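Local coordinates for probable leucine/isoleucine/valine-binding protein (Rhodopirellula baltica, PDB 4KV7) that probably binds leucine, isoleucine, valine or similar small ligands in the cleft of a two-lobed periplasmic binding protein fold, at residues K231-A236 with P243-V248; G194-N199 with V223-P228; A30-I35 with L256-G261; I159-Q164 with D171-G176. The protein carries 1 engineered substitution. All coordinates share one frame; numbering follows the deposited sequence.

In the fold
Contacts 1, 2 and 4 all belong to one lobe and use the same sheet: contact 1 packs helix 226-238 on strand 244-247, contact 4 packs helix 167-183 on strand 159-164, and contact 2 joins the neighbouring edge strand 193-196 to the start of helix 226-238. The centre of contact 2 lies about 11 Å from those of contacts 1 and 4; Tyr196 reaches Gln164, while Leu232 touches Phe162. Contact 3 differs, spanning the two lobes across the cleft where relatives bind their ligand. Its centre is about 13 Å from that of contact 2, with Tyr226 OH bonded to Glu32 N between them, and about 20 Å from that of contact 4.

Contact 1: K231-A236 with P243-V248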
loop_
_atom_site.group_PDB
_atom_site.type_symbol
_atom_site.label_atom_id
_atom_site.label_comp_id
_atom_site.label_asym_id
_atom_site.label_seq_id
_atom_site.Cartn_x
_atom_site.Cartn_y
_atom_site.Cartn_z
ATOM N N LYS A 231 1.025 19.505 -1.255
ATOM C CA LYS A 231 0.625 20.852 -0.904
ATOM C C LYS A 231 1.151 21.264 0.467
ATOM O O LYS A 231 1.597 22.385 0.656
ATOM C CB LYS A 231 -0.894 20.992 -0.954
ATOM C CG LYS A 231 -1.352 22.399 -0.644
ATOM C CD LYS A 231 -2.795 22.630 -0.993
ATOM C CE LYS A 231 -3.244 23.995 -0.526
ATOM N NZ LYS A 231 -4.713 24.129 -0.665
ATOM N N LEU A 232 1.087 20.353 1.425
ATOM C CA LEU A 232 1.607 20.613 2.759
ATOM C C LEU A 232 3.098 20.965 2.697
ATOM O O LEU A 232 3.541 21.930 3.315
ATOM C CB LEU A 232 1.345 19.391 3.644
ATOM C CG LEU A 232 1.695 19.449 5.136
ATOM C CD1 LEU A 232 3.185 19.283 5.380
ATOM C CD2 LEU A 232 1.167 20.709 5.803
ATOM N N ILE A 233 3.870 20.171 1.966
ATOM C CA ILE A 233 5.305 20.414 1.857
ATOM C C ILE A 233 5.613 21.752 1.190
ATOM O O ILE A 233 6.475 22.502 1.662
ATOM C CB ILE A 233 6.011 19.263 1.151
ATOM C CG1 ILE A 233 6.006 18.045 2.076
ATOM C CG2 ILE A 233 7.444 19.649 0.782
ATOM C CD1 ILE A 233 6.333 16.750 1.387
ATOM N N ARG A 234 4.897 22.071 0.114
ATOM C CA ARG A 234 5.075 23.357 -0.550
ATOM C C ARG A 234 4.774 24.503 0.403
ATOM O O ARG A 234 5.518 25.482 0.471
ATOM C CB ARG A 234 4.161 23.474 -1.775
ATOM C CG ARG A 234 4.646 22.707 -2.988
ATOM C CD ARG A 234 3.889 23.104 -4.249
ATOM N NE ARG A 234 4.286 22.284 -5.391
ATOM C CZ ARG A 234 5.330 22.539 -6.175
ATOM N NH1 ARG A 234 6.095 23.602 -5.951
ATOM N NH2 ARG A 234 5.610 21.727 -7.188
HETATM N N MSE A 235 3.670 24.381 1.132
HETATM C CA MSE A 235 3.247 25.433 2.049
HETATM C C MSE A 235 4.150 25.566 3.260
HETATM O O MSE A 235 4.390 26.672 3.745
HETATM C CB MSE A 235 1.810 25.201 2.492
HETATM C CG MSE A 235 0.822 25.480 1.392
HETATM SE SE MSE A 235 -1.007 25.536 2.029
HETATM C CE MSE A 235 -0.694 25.990 3.852
ATOM N N ALA A 236 4.640 24.440 3.755
ATOM C CA ALA A 236 5.593 24.466 4.854
ATOM C C ALA A 236 6.807 25.292 4.451
ATOM O O ALA A 236 7.222 26.189 5.178
ATOM C CB ALA A 236 6.006 23.052 5.217
ATOM N N PRO A 243 11.237 20.830 8.234
ATOM C CA PRO A 243 11.607 19.652 9.018
ATOM C C PRO A 243 11.989 18.512 8.087
ATOM O O PRO A 243 11.828 18.633 6.871
ATOM C CB PRO A 243 10.294 19.291 9.704
ATOM C CG PRO A 243 9.257 19.656 8.663
ATOM C CD PRO A 243 9.775 20.953 8.080
ATOM N N GLN A 244 12.469 17.409 8.643
ATOM C CA GLN A 244 12.580 16.187 7.862
ATOM C C GLN A 244 11.181 15.625 7.654
ATOM O O GLN A 244 10.492 15.302 8.621
ATOM C CB GLN A 244 13.432 15.161 8.603
ATOM C CG GLN A 244 13.495 13.808 7.916
ATOM C CD GLN A 244 14.230 13.863 6.590
ATOM O OE1 GLN A 244 15.422 14.149 6.547
ATOM N NE2 GLN A 244 13.525 13.565 5.502
ATOM N N PHE A 245 10.758 15.508 6.396
ATOM C CA PHE A 245 9.473 14.895 6.074
ATOM C C PHE A 245 9.674 13.417 5.805
ATOM O O PHE A 245 10.639 13.031 5.141
ATOM C CB PHE A 245 8.841 15.571 4.853
ATOM C CG PHE A 245 8.347 16.964 5.122
ATOM C CD1 PHE A 245 7.194 17.162 5.864
ATOM C CD2 PHE A 245 9.031 18.068 4.641
ATOM C CE1 PHE A 245 6.723 18.428 6.115
ATOM C CE2 PHE A 245 8.563 19.343 4.891
ATOM C CZ PHE A 245 7.403 19.520 5.632
ATOM N N LEU A 246 8.770 12.599 6.325
ATOM C CA LEU A 246 8.805 11.156 6.082
ATOM C C LEU A 246 7.428 10.697 5.648
ATOM O O LEU A 246 6.451 10.905 6.368
ATOM C CB LEU A 246 9.200 10.374 7.336
ATOM C CG LEU A 246 10.542 10.751 7.969
ATOM C CD1 LEU A 246 10.379 11.793 9.076
ATOM C CD2 LEU A 246 11.250 9.513 8.498
ATOM N N ALA A 247 7.344 10.045 4.493
ATOM C CA ALA A 247 6.072 9.605 3.930
ATOM C C ALA A 247 5.915 8.105 4.118
ATOM O O ALA A 247 6.835 7.334 3.817
ATOM C CB ALA A 247 6.029 9.942 2.455
ATOM N N VAL A 248 4.750 7.674 4.580
ATOM C CA VAL A 248 4.474 6.239 4.592
ATOM C C VAL A 248 4.221 5.750 3.172
ATOM O O VAL A 248 4.019 6.544 2.232
ATOM C CB VAL A 248 3.308 5.841 5.529
ATOM C CG1 VAL A 248 3.619 6.241 6.974
ATOM C CG2 VAL A 248 1.990 6.426 5.063
#
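Phe245 carries this contact, reaching from strand 244-247 to meet Leu232, Ile233 and Ala236 on the helix. Its CB points at the helix, and CG lies anti to the carbonyl carbon of Phe245 itself (chi1 -71°), which directs the ring at the helix. From CG outward, one face of the ring is covered by Ile233: CG1 stands almost exactly over the centre, 3.8 Å from the centroid and only 3° off the normal, a clean CH-pi contact. The opposite face receives Pro243 CG, nearer the rim. Helix and strand run antiparallel, at 178°, as the second and third elements of a beta-alpha-beta unit that starts with strand 219-223. Further out, CE1 of Phe245 meets Leu232 CD1 at 3.7 Å, the leucine arriving obliquely. At the tip, Phe245 CZ ends against Ala236 CB, 3.8 Å away and close to the ring plane. Cutting Phe245 down to an alanine would probably open a gap between helix and sheet, with Ile233 CG1 and Pro243 CG losing the ring between them. Ile233 also packs on Met222 of strand 219-223, while Leu232 and Ala236 both touch Leu207 of helix 204-211.

Contact 2: G194-N199 with V223-P228; sequences GRYRRN and VGTYEP
Tyr196 lays its ring against Pro228 and sets its hydroxyl beside Gly224 and Thr225. This joins edge strand 193-196 of the parallel part of the sheet to the turn where strand 219-223 gives way to helix 226-238, the strand-end region that faces the cleft in periplasmic binding proteins. Along the first segment, Gly194 and Tyr196 pair by backbone hydrogen bonds with strand 159-164 and the Asn165 that follows it, while the Arg195 guanidinium makes a salt bridge with Asp170. The Tyr196 side chain turns toward the helix start. With chi1 at 73° its CG stands between the backbone N and the carbonyl carbon, and the ring leans over Pro228. Pro228 CB lies 3.8 Å from the ring centroid, 16° off the normal, in a CH-pi contact, while its CG presses to 3.3 Å from Tyr196 CE2, which is tight packing. Beyond the ring, Tyr196 OH accepts a bent bond from Thr225 N, 3.0 Å long with an N-H...O angle of 135°, and has a weak bond to Gln164 OE1. Gly224 CA sits at the ring edge, in plane, 3.0 Å from Tyr196 OH; a CB on that glycine would collide with the oxygen. Arg198 next forms salt bridges with Glu69 and Asp166. Asn199 bonds Glu69 through ND2. Its OD1 accepts from a water, 3.0 Å off, which also lies 2.9 Å from Thr225 OG1.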
loop_
_atom_site.group_PDB
_atom_site.type_symbol
_atom_site.label_atom_id
_atom_site.label_comp_id
_atom_site.label_asym_id
_atom_site.label_seq_id
_atom_site.Cartn_x
_atom_site.Cartn_y
_atom_site.Cartn_z
ATOM N N GLY A 194 -1.257 17.535 12.930
ATOM C CA GLY A 194 -2.067 18.298 11.995
ATOM C C GLY A 194 -2.839 17.350 11.105
ATOM O O GLY A 194 -2.312 16.302 10.733
ATOM N N ARG A 195 -4.082 17.707 10.768
ATOM C CA ARG A 195 -4.940 16.821 9.975
ATOM C C ARG A 195 -5.489 17.512 8.738
ATOM O O ARG A 195 -5.540 18.736 8.672
ATOM C CB ARG A 195 -6.158 16.300 10.757
ATOM C CG ARG A 195 -6.090 16.130 12.249
ATOM C CD ARG A 195 -5.458 14.844 12.711
ATOM N NE ARG A 195 -5.747 13.561 12.050
ATOM C CZ ARG A 195 -6.390 12.548 12.635
ATOM N NH1 ARG A 195 -6.913 12.686 13.847
ATOM N NH2 ARG A 195 -6.500 11.379 12.017
ATOM N N TYR A 196 -5.931 16.715 7.774
ATOM C CA TYR A 196 -6.642 17.239 6.615
ATOM C C TYR A 196 -7.738 16.254 6.220
ATOM O O TYR A 196 -7.634 15.060 6.483
ATOM C CB TYR A 196 -5.680 17.461 5.435
ATOM C CG TYR A 196 -5.256 16.162 4.807
ATOM C CD1 TYR A 196 -4.153 15.467 5.279
ATOM C CD2 TYR A 196 -5.986 15.606 3.762
ATOM C CE1 TYR A 196 -3.782 14.251 4.731
ATOM C CE2 TYR A 196 -5.637 14.385 3.214
ATOM C CZ TYR A 196 -4.528 13.710 3.699
ATOM O OH TYR A 196 -4.169 12.504 3.136
ATOM N N ARG A 197 -8.766 16.746 5.546
ATOM C CA ARG A 197 -9.888 15.899 5.163
ATOM C C ARG A 197 -9.585 15.103 3.892
ATOM O O ARG A 197 -9.087 15.660 2.898
ATOM C CB ARG A 197 -11.154 16.748 4.972
ATOM C CG ARG A 197 -12.366 15.927 4.546
ATOM C CD ARG A 197 -13.695 16.640 4.781
ATOM N NE ARG A 197 -13.944 17.757 3.875
ATOM C CZ ARG A 197 -14.445 17.637 2.651
ATOM N NH1 ARG A 197 -14.710 16.437 2.160
ATOM N NH2 ARG A 197 -14.661 18.718 1.913
ATOM N N ARG A 198 -9.889 13.805 3.923
ATOM C CA ARG A 198 -9.669 12.909 2.788
ATOM C C ARG A 198 -10.187 13.475 1.471
ATOM O O ARG A 198 -11.303 13.988 1.385
ATOM C CB ARG A 198 -10.332 11.557 3.040
ATOM C CG ARG A 198 -10.111 10.562 1.904
ATOM C CD ARG A 198 -10.767 9.202 2.179
ATOM N NE ARG A 198 -12.222 9.290 2.209
ATOM C CZ ARG A 198 -12.979 9.250 3.304
ATOM N NH1 ARG A 198 -12.442 9.118 4.511
ATOM N NH2 ARG A 198 -14.293 9.353 3.187
ATOM N N ASN A 199 -9.343 13.360 0.451
ATOM C CA ASN A 199 -9.658 13.768 -0.913
ATOM C C ASN A 199 -9.849 15.267 -1.087
ATOM O O ASN A 199 -10.391 15.708 -2.083
ATOM C CB ASN A 199 -10.805 12.939 -1.504
ATOM C CG ASN A 199 -10.370 11.519 -1.828
ATOM O OD1 ASN A 199 -9.211 11.284 -2.170
ATOM N ND2 ASN A 199 -11.288 10.569 -1.702
ATOM N N VAL A 223 1.003 10.751 7.015
ATOM C CA VAL A 223 0.100 9.625 6.829
ATOM C C VAL A 223 -1.060 10.156 5.987
ATOM O O VAL A 223 -2.137 10.476 6.491
ATOM C CB VAL A 223 -0.382 9.049 8.188
ATOM C CG1 VAL A 223 -1.167 7.779 7.962
ATOM C CG2 VAL A 223 0.797 8.794 9.135
ATOM N N GLY A 224 -0.797 10.293 4.692
ATOM C CA GLY A 224 -1.726 10.938 3.796
ATOM C C GLY A 224 -1.582 10.415 2.390
ATOM O O GLY A 224 -1.054 9.326 2.191
ATOM N N THR A 225 -2.081 11.170 1.416
ATOM C CA THR A 225 -1.901 10.834 0.009
ATOM C C THR A 225 -1.087 11.925 -0.682
ATOM O O THR A 225 -0.909 13.025 -0.143
ATOM C CB THR A 225 -3.239 10.666 -0.707
ATOM O OG1 THR A 225 -4.009 11.859 -0.537
ATOM C CG2 THR A 225 -3.998 9.456 -0.132
ATOM N N TYR A 226 -0.620 11.631 -1.891
ATOM C CA TYR A 226 0.328 12.496 -2.574
ATOM C C TYR A 226 -0.145 13.927 -2.776
ATOM O O TYR A 226 0.651 14.851 -2.622
ATOM C CB TYR A 226 0.817 11.885 -3.893
ATOM C CG TYR A 226 -0.278 11.496 -4.857
ATOM C CD1 TYR A 226 -0.838 10.218 -4.817
ATOM C CD2 TYR A 226 -0.730 12.381 -5.829
ATOM C CE1 TYR A 226 -1.835 9.843 -5.705
ATOM C CE2 TYR A 226 -1.725 12.010 -6.718
ATOM C CZ TYR A 226 -2.270 10.739 -6.654
ATOM O OH TYR A 226 -3.257 10.331 -7.506
ATOM N N GLU A 227 -1.409 14.146 -3.132
ATOM C CA GLU A 227 -1.864 15.513 -3.391
ATOM C C GLU A 227 -1.790 16.421 -2.146
ATOM O O GLU A 227 -1.125 17.464 -2.186
ATOM C CB GLU A 227 -3.257 15.576 -4.036
ATOM C CG GLU A 227 -3.608 17.014 -4.409
ATOM C CD GLU A 227 -5.098 17.298 -4.607
ATOM O OE1 GLU A 227 -5.948 16.564 -4.048
ATOM O OE2 GLU A 227 -5.400 18.304 -5.279
ATOM N N PRO A 228 -2.467 16.046 -1.048
ATOM C CA PRO A 228 -2.388 16.916 0.124
ATOM C C PRO A 228 -0.987 16.950 0.722
ATOM O O PRO A 228 -0.595 17.999 1.236
ATOM C CB PRO A 228 -3.410 16.307 1.095
ATOM C CG PRO A 228 -3.561 14.901 0.657
ATOM C CD PRO A 228 -3.403 14.929 -0.824
HETATM O O HOH W 1 -6.356 12.281 -2.105
#

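Contact 3: A30-I35 with L256-G261; sequences AAELGI and LQRSLG
Glu32 and Arg258 approach each other across the cleft between the two lobes of the periplasmic binding protein fold, one from helix 31-50, the other from helix 253-260. The backbones stay well apart, with the nearest CA atoms, those of Glu32 and Leu256, separated by 10.3 Å, and these two side chains alone make the contact. They cross at about a right angle. The carboxylate and guanidinium planes are turned 72° from one another, so the flat two-pronged pairing of a close Arg-Glu bridge is absent. Instead Glu32 OE1 comes in obliquely, 3.8 Å from Arg258 NH1, a long salt bridge. Arg258 runs out straight along its first two torsions and then bends at chi3 (-27°), which swings the guanidinium toward the acid; Glu32 folds at chi2 (-66°) to bring its carboxylate round. The bridge lies at the surface, and attraction between the charges is probably damped by solvent. Close by, Tyr226 OH of the second lobe is hydrogen-bonded to Glu32 N, another link between the lobes at the same residue. A water completes the span: it lies at the guanidinium edge, in plane, where it accepts from Arg258 NH2 at 3.0 Å, and it donates to Glu32 OE1, also at 3.0 Å.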
loop_
_atom_site.group_PDB
_atom_site.type_symbol
_atom_site.label_atom_id
_atom_site.label_comp_id
_atom_site.label_asym_id
_atom_site.label_seq_id
_atom_site.Cartn_x
_atom_site.Cartn_y
_atom_site.Cartn_z
ATOM N N ALA A 30 -6.704 10.658 -5.620
ATOM C CA ALA A 30 -5.757 9.596 -5.264
ATOM C C ALA A 30 -5.691 8.514 -6.348
ATOM O O ALA A 30 -5.215 7.400 -6.090
ATOM C CB ALA A 30 -6.120 8.986 -3.912
ATOM N N ALA A 31 -6.150 8.836 -7.556
ATOM C CA ALA A 31 -6.244 7.856 -8.644
ATOM C C ALA A 31 -4.952 7.119 -8.971
ATOM O O ALA A 31 -4.995 5.974 -9.410
ATOM C CB ALA A 31 -6.773 8.505 -9.896
ATOM N N GLU A 32 -3.802 7.755 -8.775
ATOM C CA GLU A 32 -2.550 7.080 -9.100
ATOM C C GLU A 32 -2.375 5.783 -8.316
ATOM O O GLU A 32 -1.737 4.841 -8.787
ATOM C CB GLU A 32 -1.356 7.991 -8.870
ATOM C CG GLU A 32 -1.219 9.061 -9.932
ATOM C CD GLU A 32 -0.903 8.472 -11.299
ATOM O OE1 GLU A 32 0.072 7.699 -11.409
ATOM O OE2 GLU A 32 -1.637 8.781 -12.257
ATOM N N LEU A 33 -2.948 5.724 -7.119
ATOM C CA LEU A 33 -2.809 4.539 -6.287
ATOM C C LEU A 33 -3.557 3.362 -6.897
ATOM O O LEU A 33 -2.989 2.280 -7.078
ATOM C CB LEU A 33 -3.298 4.826 -4.867
ATOM C CG LEU A 33 -2.600 5.980 -4.146
ATOM C CD1 LEU A 33 -3.120 6.135 -2.728
ATOM C CD2 LEU A 33 -1.077 5.825 -4.143
ATOM N N GLY A 34 -4.828 3.560 -7.232
ATOM C CA GLY A 34 -5.610 2.470 -7.791
ATOM C C GLY A 34 -5.202 2.125 -9.207
ATOM O O GLY A 34 -5.156 0.949 -9.577
ATOM N N ILE A 35 -4.919 3.146 -10.007
ATOM C CA ILE A 35 -4.504 2.922 -11.389
ATOM C C ILE A 35 -3.269 2.035 -11.440
ATOM O O ILE A 35 -3.196 1.075 -12.214
ATOM C CB ILE A 35 -4.235 4.254 -12.107
ATOM C CG1 ILE A 35 -5.562 4.971 -12.386
ATOM C CG2 ILE A 35 -3.483 4.031 -13.404
ATOM C CD1 ILE A 35 -5.422 6.405 -12.860
ATOM N N LEU A 256 4.362 11.634 -5.474
ATOM C CA LEU A 256 4.809 12.745 -4.653
ATOM C C LEU A 256 5.998 13.449 -5.292
ATOM O O LEU A 256 6.035 14.683 -5.384
ATOM C CB LEU A 256 5.191 12.220 -3.272
ATOM C CG LEU A 256 5.662 13.257 -2.255
ATOM C CD1 LEU A 256 4.511 14.127 -1.766
ATOM C CD2 LEU A 256 6.332 12.568 -1.085
ATOM N N GLN A 257 6.967 12.671 -5.768
ATOM C CA GLN A 257 8.151 13.241 -6.399
ATOM C C GLN A 257 7.789 13.980 -7.684
ATOM O O GLN A 257 8.328 15.050 -7.966
ATOM C CB GLN A 257 9.203 12.164 -6.677
ATOM C CG GLN A 257 10.441 12.726 -7.373
ATOM C CD GLN A 257 11.612 11.766 -7.388
ATOM O OE1 GLN A 257 11.434 10.546 -7.379
ATOM N NE2 GLN A 257 12.825 12.316 -7.407
ATOM N N ARG A 258 6.871 13.414 -8.463
ATOM C CA ARG A 258 6.438 14.031 -9.709
ATOM C C ARG A 258 5.777 15.382 -9.444
ATOM O O ARG A 258 5.995 16.341 -10.182
ATOM C CB ARG A 258 5.481 13.097 -10.457
ATOM C CG ARG A 258 5.034 13.551 -11.830
ATOM C CD ARG A 258 4.073 12.520 -12.426
ATOM N NE ARG A 258 4.322 11.181 -11.884
ATOM C CZ ARG A 258 3.415 10.438 -11.254
ATOM N NH1 ARG A 258 2.177 10.890 -11.084
ATOM N NH2 ARG A 258 3.744 9.240 -10.794
ATOM N N SER A 259 4.974 15.461 -8.391
ATOM C CA SER A 259 4.276 16.700 -8.068
ATOM C C SER A 259 5.223 17.773 -7.542
ATOM O O SER A 259 5.098 18.947 -7.894
ATOM C CB SER A 259 3.174 16.432 -7.041
ATOM O OG SER A 259 2.545 17.653 -6.675
ATOM N N LEU A 260 6.165 17.371 -6.697
ATOM C CA LEU A 260 7.021 18.331 -6.006
ATOM C C LEU A 260 8.292 18.710 -6.743
ATOM O O LEU A 260 8.861 19.772 -6.483
ATOM C CB LEU A 260 7.409 17.797 -4.630
ATOM C CG LEU A 260 6.323 17.862 -3.565
ATOM C CD1 LEU A 260 6.797 17.146 -2.313
ATOM C CD2 LEU A 260 5.970 19.304 -3.260
ATOM N N GLY A 261 8.750 17.846 -7.646
ATOM C CA GLY A 261 10.017 18.068 -8.323
ATOM C C GLY A 261 11.169 18.202 -7.342
ATOM O O GLY A 261 11.321 17.374 -6.442
HETATM O O HOH W 2 2.200 7.159 -9.337
#

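Contact 4: I159-Q164 with D171-G176; sequences IGFFTQ and DGFFGG
Phe161 and Phe173 meet edge to face, and around them the strand and helix pack tightest. The planes stand at 87° with the centroids 5.4 Å apart: the edge of Phe173 is driven at the face of Phe161, its CD1 3.8 Å from Phe161 CG. Phe173 gets there because its CG is anti to the backbone N (chi1 178°), which lays the ring up between helix and sheet. The outer end of Phe161 is covered by backbone instead. Gly176 CA comes to 3.7 Å from Phe161 CZ, and a CB there would run into CE2 of the same ring, so this close approach depends on the missing side chain. Replacing Phe161 by an alanine would probably leave a gap over Gly176 and take away the face against which the Phe173 edge rests, allowing that ring to shift. Toward the end of the strand the fit is looser. Thr163 CG2 is 4.3 Å from Phe173 CB, and Thr163 OG1 is hydrogen-bonded to His193 NE2. On the far side of the helix Phe174 turns away from the strand and is exposed; Asp171 is only partly so, and its OD1 is hydrogen-bonded to Ser120 OG. The strand and helix run nearly antiparallel, at 155°, as the first two elements of a beta-alpha-beta unit completed by strand 193-196. Strand 159-164 lies between 193-196 and 219-223 in the sheet; Phe161 also touches Ile221 of the latter, while Phe173 stacks on His193 at the start of the former.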
loop_
_atom_site.group_PDB
_atom_site.type_symbol
_atom_site.label_atom_id
_atom_site.label_comp_id
_atom_site.label_asym_id
_atom_site.label_seq_id
_atom_site.Cartn_x
_atom_site.Cartn_y
_atom_site.Cartn_z
ATOM N N ILE A 159 8.955 14.806 17.206
ATOM C CA ILE A 159 8.382 14.071 16.086
ATOM C C ILE A 159 6.902 14.400 15.971
ATOM O O ILE A 159 6.114 14.104 16.875
ATOM C CB ILE A 159 8.561 12.549 16.253
ATOM C CG1 ILE A 159 10.044 12.192 16.354
ATOM C CG2 ILE A 159 7.914 11.804 15.086
ATOM C CD1 ILE A 159 10.290 10.755 16.765
ATOM N N GLY A 160 6.529 15.014 14.851
ATOM C CA GLY A 160 5.151 15.400 14.601
ATOM C C GLY A 160 4.503 14.577 13.506
ATOM O O GLY A 160 5.167 13.812 12.800
ATOM N N PHE A 161 3.193 14.747 13.360
ATOM C CA PHE A 161 2.410 13.950 12.420
ATOM C C PHE A 161 1.487 14.841 11.613
ATOM O O PHE A 161 0.886 15.770 12.150
ATOM C CB PHE A 161 1.594 12.905 13.175
ATOM C CG PHE A 161 2.451 11.909 13.882
ATOM C CD1 PHE A 161 3.004 12.185 15.127
ATOM C CD2 PHE A 161 2.756 10.710 13.271
ATOM C CE1 PHE A 161 3.837 11.272 15.752
ATOM C CE2 PHE A 161 3.594 9.796 13.890
ATOM C CZ PHE A 161 4.131 10.081 15.130
ATOM N N PHE A 162 1.377 14.535 10.321
ATOM C CA PHE A 162 0.425 15.184 9.422
ATOM C C PHE A 162 -0.386 14.063 8.815
ATOM O O PHE A 162 0.160 13.245 8.070
ATOM C CB PHE A 162 1.150 15.953 8.325
ATOM C CG PHE A 162 0.223 16.567 7.320
ATOM C CD1 PHE A 162 -0.539 17.681 7.642
ATOM C CD2 PHE A 162 0.094 16.017 6.048
ATOM C CE1 PHE A 162 -1.408 18.234 6.707
ATOM C CE2 PHE A 162 -0.766 16.561 5.119
ATOM C CZ PHE A 162 -1.517 17.673 5.451
ATOM N N THR A 163 -1.665 13.973 9.176
ATOM C CA THR A 163 -2.425 12.779 8.814
ATOM C C THR A 163 -3.819 13.076 8.298
ATOM O O THR A 163 -4.439 14.077 8.646
ATOM C CB THR A 163 -2.559 11.760 9.986
ATOM O OG1 THR A 163 -3.605 12.155 10.873
ATOM C CG2 THR A 163 -1.254 11.595 10.756
ATOM N N GLN A 164 -4.325 12.151 7.501
ATOM C CA GLN A 164 -5.676 12.236 6.981
ATOM C C GLN A 164 -6.658 12.053 8.130
ATOM O O GLN A 164 -6.447 11.201 9.004
ATOM C CB GLN A 164 -5.857 11.144 5.940
ATOM C CG GLN A 164 -7.063 11.291 5.049
ATOM C CD GLN A 164 -6.911 10.390 3.860
ATOM O OE1 GLN A 164 -6.116 10.679 2.965
ATOM N NE2 GLN A 164 -7.613 9.257 3.865
ATOM N N ASP A 171 -4.826 5.391 12.101
ATOM C CA ASP A 171 -4.024 4.188 12.240
ATOM C C ASP A 171 -2.526 4.488 12.202
ATOM O O ASP A 171 -1.758 3.959 13.011
ATOM C CB ASP A 171 -4.406 3.162 11.178
ATOM C CG ASP A 171 -3.919 1.777 11.528
ATOM O OD1 ASP A 171 -4.554 1.147 12.390
ATOM O OD2 ASP A 171 -2.912 1.336 10.958
ATOM N N GLY A 172 -2.103 5.342 11.277
ATOM C CA GLY A 172 -0.705 5.727 11.211
ATOM C C GLY A 172 -0.256 6.515 12.431
ATOM O O GLY A 172 0.843 6.296 12.963
ATOM N N PHE A 173 -1.100 7.440 12.872
ATOM C CA PHE A 173 -0.832 8.203 14.082
ATOM C C PHE A 173 -0.670 7.291 15.291
ATOM O O PHE A 173 0.272 7.438 16.071
ATOM C CB PHE A 173 -1.948 9.214 14.329
ATOM C CG PHE A 173 -1.755 10.006 15.585
ATOM C CD1 PHE A 173 -0.753 10.972 15.673
ATOM C CD2 PHE A 173 -2.574 9.792 16.685
ATOM C CE1 PHE A 173 -0.576 11.697 16.839
ATOM C CE2 PHE A 173 -2.402 10.521 17.848
ATOM C CZ PHE A 173 -1.403 11.473 17.923
ATOM N N PHE A 174 -1.590 6.358 15.457
ATOM C CA PHE A 174 -1.513 5.444 16.585
ATOM C C PHE A 174 -0.270 4.559 16.519
ATOM O O PHE A 174 0.322 4.245 17.554
ATOM C CB PHE A 174 -2.803 4.635 16.695
ATOM C CG PHE A 174 -3.997 5.465 17.100
ATOM C CD1 PHE A 174 -3.851 6.528 17.977
ATOM C CD2 PHE A 174 -5.259 5.196 16.587
ATOM C CE1 PHE A 174 -4.948 7.300 18.350
ATOM C CE2 PHE A 174 -6.361 5.961 16.954
ATOM C CZ PHE A 174 -6.201 7.014 17.833
ATOM N N GLY A 175 0.150 4.181 15.314
ATOM C CA GLY A 175 1.406 3.465 15.150
ATOM C C GLY A 175 2.586 4.310 15.603
ATOM O O GLY A 175 3.476 3.832 16.310
ATOM N N GLY A 176 2.601 5.573 15.206
ATOM C CA GLY A 176 3.649 6.480 15.630
ATOM C C GLY A 176 3.676 6.695 17.132
ATOM O O GLY A 176 4.744 6.694 17.754
#